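Local coordinates for Lmo1499 protein (Listeria monocytogenes, PDB 4IIW) that probably acts as a membrane-bound endolytic transglycosylase that cuts nascent peptidoglycan strands and so terminates their elongation, at residues B[227-232]-B[237-242]. Numbering follows the deposited sequence.
Sequences SIIEKE and VDRKMI
Arg239 lies against Ile229 with the base of its side chain and reaches Glu230 with its end. The methyl CG2 of Ile229 rests 3.9 Å from CB of Arg239. Ile229 CG1 lies beside the backbone N (chi1 -64°), which puts CG2 anti to that N, on the branch that meets Arg239. The aliphatic part of Arg239 crosses it at a slant. Beyond a bend at chi3, the guanidinium meets the carboxylate of Glu230 in a salt bridge, with Arg239 NH2 3.4 Å from Glu230 OE2. The two planes are 32° apart, and the bridge is a long one through a single nitrogen. Glu230 points away at its base and comes back through a bend at chi2 (76°). Its OE1 is gripped by Ser304 OG and Gly301 N. Ser304 OG also takes a weak bond from Arg239 NE, so helix 302-309 helps to place both charged groups. The Glu115 carboxylate also lies close to that of Glu230; if both are ionised, Arg239 would partly offset the repulsion.

Ile242 also points at the helix of Ile229. Its CG2 lies 4.3 Å from CG2 of Ile229. Its CD1 comes 3.9 Å from the backbone O of Glu232, the last residue of 227-232. The carboxylate of Glu232 leads away from this packing, and its OE2 is hydrogen-bonded to Thr258 OG1. At the start of helix 239-251 Asp238 is the N-cap: its OD2 accepts from Lys240 N at 3.1 Å, from above the carboxylate plane.

The arrangement is two consecutive helices, 219-232 and 239-251, joined by a short loop, with a small apolar contact and a long salt bridge beside it. In this YceG-like (MltG) domain it places the backbone of Glu232, a residue predicted to be important for catalytic activity, next to Ile242 of the following helix.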
ATOM      1  N   SER B 227      -3.860  43.768  38.794  1.00 52.34           N
ATOM      2  CA  SER B 227      -3.408  43.117  37.560  1.00 54.30           C
ATOM      3  C   SER B 227      -1.904  43.210  37.303  1.00 56.97           C
ATOM      4  O   SER B 227      -1.287  42.222  36.871  1.00 58.45           O
ATOM      5  CB  SER B 227      -4.157  43.645  36.331  1.00 52.90           C
ATOM      6  OG  SER B 227      -3.860  45.001  36.115  1.00 53.31           O
ATOM      7  N   ILE B 228      -1.309  44.383  37.534  1.00 57.15           N
ATOM      8  CA  ILE B 228       0.124  44.512  37.296  1.00 57.78           C
ATOM      9  C   ILE B 228       0.865  43.659  38.323  1.00 58.46           C
ATOM     10  O   ILE B 228       1.960  43.151  38.034  1.00 59.67           O
ATOM     11  CB  ILE B 228       0.620  45.974  37.246  1.00 57.38           C
ATOM     12  CG1 ILE B 228       0.514  46.678  38.582  1.00 57.65           C
ATOM     13  CG2 ILE B 228      -0.170  46.763  36.231  1.00 60.04           C
ATOM     14  CD1 ILE B 228       1.042  48.116  38.524  1.00 54.80           C
ATOM     15  N   ILE B 229       0.257  43.483  39.504  1.00 56.69           N
ATOM     16  CA  ILE B 229       0.834  42.619  40.550  1.00 58.14           C
ATOM     17  C   ILE B 229       0.708  41.165  40.107  1.00 59.36           C
ATOM     18  O   ILE B 229       1.664  40.397  40.232  1.00 59.97           O
ATOM     19  CB  ILE B 229       0.153  42.789  41.949  1.00 57.65           C
ATOM     20  CG1 ILE B 229       0.359  44.199  42.511  1.00 58.40           C
ATOM     21  CG2 ILE B 229       0.723  41.816  42.953  1.00 56.49           C
ATOM     22  CD1 ILE B 229      -0.444  44.479  43.798  1.00 56.88           C
ATOM     23  N   GLU B 230      -0.466  40.802  39.578  1.00 58.73           N
ATOM     24  CA  GLU B 230      -0.722  39.426  39.110  1.00 61.62           C
ATOM     25  C   GLU B 230       0.285  38.960  38.046  1.00 64.22           C
ATOM     26  O   GLU B 230       0.919  37.928  38.214  1.00 66.19           O
ATOM     27  CB  GLU B 230      -2.137  39.283  38.549  1.00 59.79           C
ATOM     28  CG  GLU B 230      -2.542  37.837  38.193  1.00 60.87           C
ATOM     29  CD  GLU B 230      -2.889  36.988  39.411  1.00 64.76           C
ATOM     30  OE1 GLU B 230      -3.294  37.566  40.437  1.00 62.63           O
ATOM     31  OE2 GLU B 230      -2.789  35.734  39.338  1.00 68.40           O
ATOM     32  N   LYS B 231       0.442  39.732  36.972  1.00 65.37           N
ATOM     33  CA  LYS B 231       1.347  39.346  35.888  1.00 69.48           C
ATOM     34  C   LYS B 231       2.833  39.345  36.275  1.00 74.39           C
ATOM     35  O   LYS B 231       3.639  38.761  35.562  1.00 76.91           O
ATOM     36  CB  LYS B 231       1.153  40.230  34.644  1.00 68.49           C
ATOM     37  CG  LYS B 231      -0.242  40.217  34.023  1.00 65.84           C
ATOM     38  CD  LYS B 231      -0.756  38.820  33.713  1.00 65.77           C
ATOM     39  CE  LYS B 231       0.127  38.039  32.738  1.00 69.28           C
ATOM     40  NZ  LYS B 231      -0.394  36.638  32.531  1.00 67.32           N
ATOM     41  N   GLU B 232       3.198  39.984  37.387  1.00 77.29           N
ATOM     42  CA  GLU B 232       4.612  40.028  37.821  1.00 82.46           C
ATOM     43  C   GLU B 232       5.011  38.970  38.863  1.00 86.49           C
ATOM     44  O   GLU B 232       6.182  38.853  39.198  1.00 89.25           O
ATOM     45  CB  GLU B 232       4.977  41.425  38.357  1.00 81.28           C
ATOM     46  CG  GLU B 232       5.211  42.502  37.287  1.00 81.83           C
ATOM     47  CD  GLU B 232       6.556  42.369  36.561  1.00 87.41           C
ATOM     48  OE1 GLU B 232       7.052  41.231  36.398  1.00 91.82           O
ATOM     49  OE2 GLU B 232       7.118  43.411  36.139  1.00 87.47           O
ATOM     50  N   VAL B 237       5.872  33.759  44.974  1.00116.94           N
ATOM     51  CA  VAL B 237       6.411  35.091  45.302  1.00114.01           C
ATOM     52  C   VAL B 237       5.496  35.880  46.251  1.00109.35           C
ATOM     53  O   VAL B 237       4.257  35.719  46.236  1.00106.67           O
ATOM     54  CB  VAL B 237       6.715  35.939  44.028  1.00111.87           C
ATOM     55  CG1 VAL B 237       7.102  37.362  44.406  1.00109.34           C
ATOM     56  CG2 VAL B 237       7.823  35.288  43.217  1.00115.60           C
ATOM     57  N   ASP B 238       6.130  36.704  47.089  1.00106.62           N
ATOM     58  CA  ASP B 238       5.426  37.550  48.034  1.00102.64           C
ATOM     59  C   ASP B 238       4.910  38.776  47.272  1.00 96.01           C
ATOM     60  O   ASP B 238       5.645  39.719  46.980  1.00 94.33           O
ATOM     61  CB  ASP B 238       6.342  37.949  49.197  1.00105.84           C
ATOM     62  CG  ASP B 238       5.632  38.805  50.246  1.00106.10           C
ATOM     63  OD1 ASP B 238       6.297  39.214  51.229  1.00110.37           O
ATOM     64  OD2 ASP B 238       4.420  39.076  50.089  1.00102.03           O
ATOM     65  N   ARG B 239       3.626  38.725  46.952  1.00 90.39           N
ATOM     66  CA  ARG B 239       2.953  39.764  46.207  1.00 84.30           C
ATOM     67  C   ARG B 239       2.803  41.067  46.977  1.00 80.19           C
ATOM     68  O   ARG B 239       2.689  42.123  46.384  1.00 77.56           O
ATOM     69  CB  ARG B 239       1.589  39.244  45.783  1.00 83.05           C
ATOM     70  CG  ARG B 239       1.653  38.132  44.720  1.00 86.10           C
ATOM     71  CD  ARG B 239       0.284  37.499  44.516  1.00 87.81           C
ATOM     72  NE  ARG B 239       0.048  37.008  43.155  1.00 90.93           N
ATOM     73  CZ  ARG B 239       0.138  35.742  42.745  1.00 94.48           C
ATOM     74  NH1 ARG B 239       0.474  34.754  43.584  1.00 96.11           N
ATOM     75  NH2 ARG B 239      -0.123  35.469  41.469  1.00 94.52           N
ATOM     76  N   LYS B 240       2.798  41.002  48.296  1.00 79.42           N
ATOM     77  CA  LYS B 240       2.696  42.217  49.089  1.00 77.81           C
ATOM     78  C   LYS B 240       3.973  43.076  48.998  1.00 76.77           C
ATOM     79  O   LYS B 240       3.921  44.273  49.272  1.00 74.53           O
ATOM     80  CB  LYS B 240       2.349  41.897  50.540  1.00 79.88           C
ATOM     81  CG  LYS B 240       0.964  41.348  50.695  1.00 81.12           C
ATOM     82  CD  LYS B 240       0.630  41.019  52.138  1.00 86.31           C
ATOM     83  CE  LYS B 240      -0.746  40.371  52.234  1.00 87.84           C
ATOM     84  NZ  LYS B 240      -1.041  39.884  53.617  1.00 92.86           N
HETATM   85  N   MSE B 241       5.108  42.461  48.651  1.00 76.99           N
HETATM   86  CA  MSE B 241       6.356  43.196  48.445  1.00 77.53           C
HETATM   87  C   MSE B 241       6.330  43.781  47.052  1.00 73.82           C
HETATM   88  O   MSE B 241       6.722  44.923  46.845  1.00 72.84           O
HETATM   89  CB  MSE B 241       7.601  42.314  48.599  1.00 81.98           C
HETATM   90  CG  MSE B 241       8.099  42.120  50.019  1.00 87.04           C
HETATM   91 SE   MSE B 241       8.688  43.792  50.819  0.69 93.15          SE
HETATM   92  CE  MSE B 241       9.335  43.030  52.503  1.00 98.06           C
ATOM     93  N   ILE B 242       5.879  42.998  46.086  1.00 71.68           N
ATOM     94  CA  ILE B 242       5.758  43.510  44.737  1.00 69.78           C
ATOM     95  C   ILE B 242       4.877  44.752  44.773  1.00 66.95           C
ATOM     96  O   ILE B 242       5.208  45.782  44.181  1.00 65.49           O
ATOM     97  CB  ILE B 242       5.148  42.486  43.791  1.00 69.22           C
ATOM     98  CG1 ILE B 242       6.129  41.334  43.572  1.00 74.61           C
ATOM     99  CG2 ILE B 242       4.807  43.129  42.446  1.00 65.08           C
ATOM    100  CD1 ILE B 242       5.532  40.156  42.767  1.00 79.07           C
TER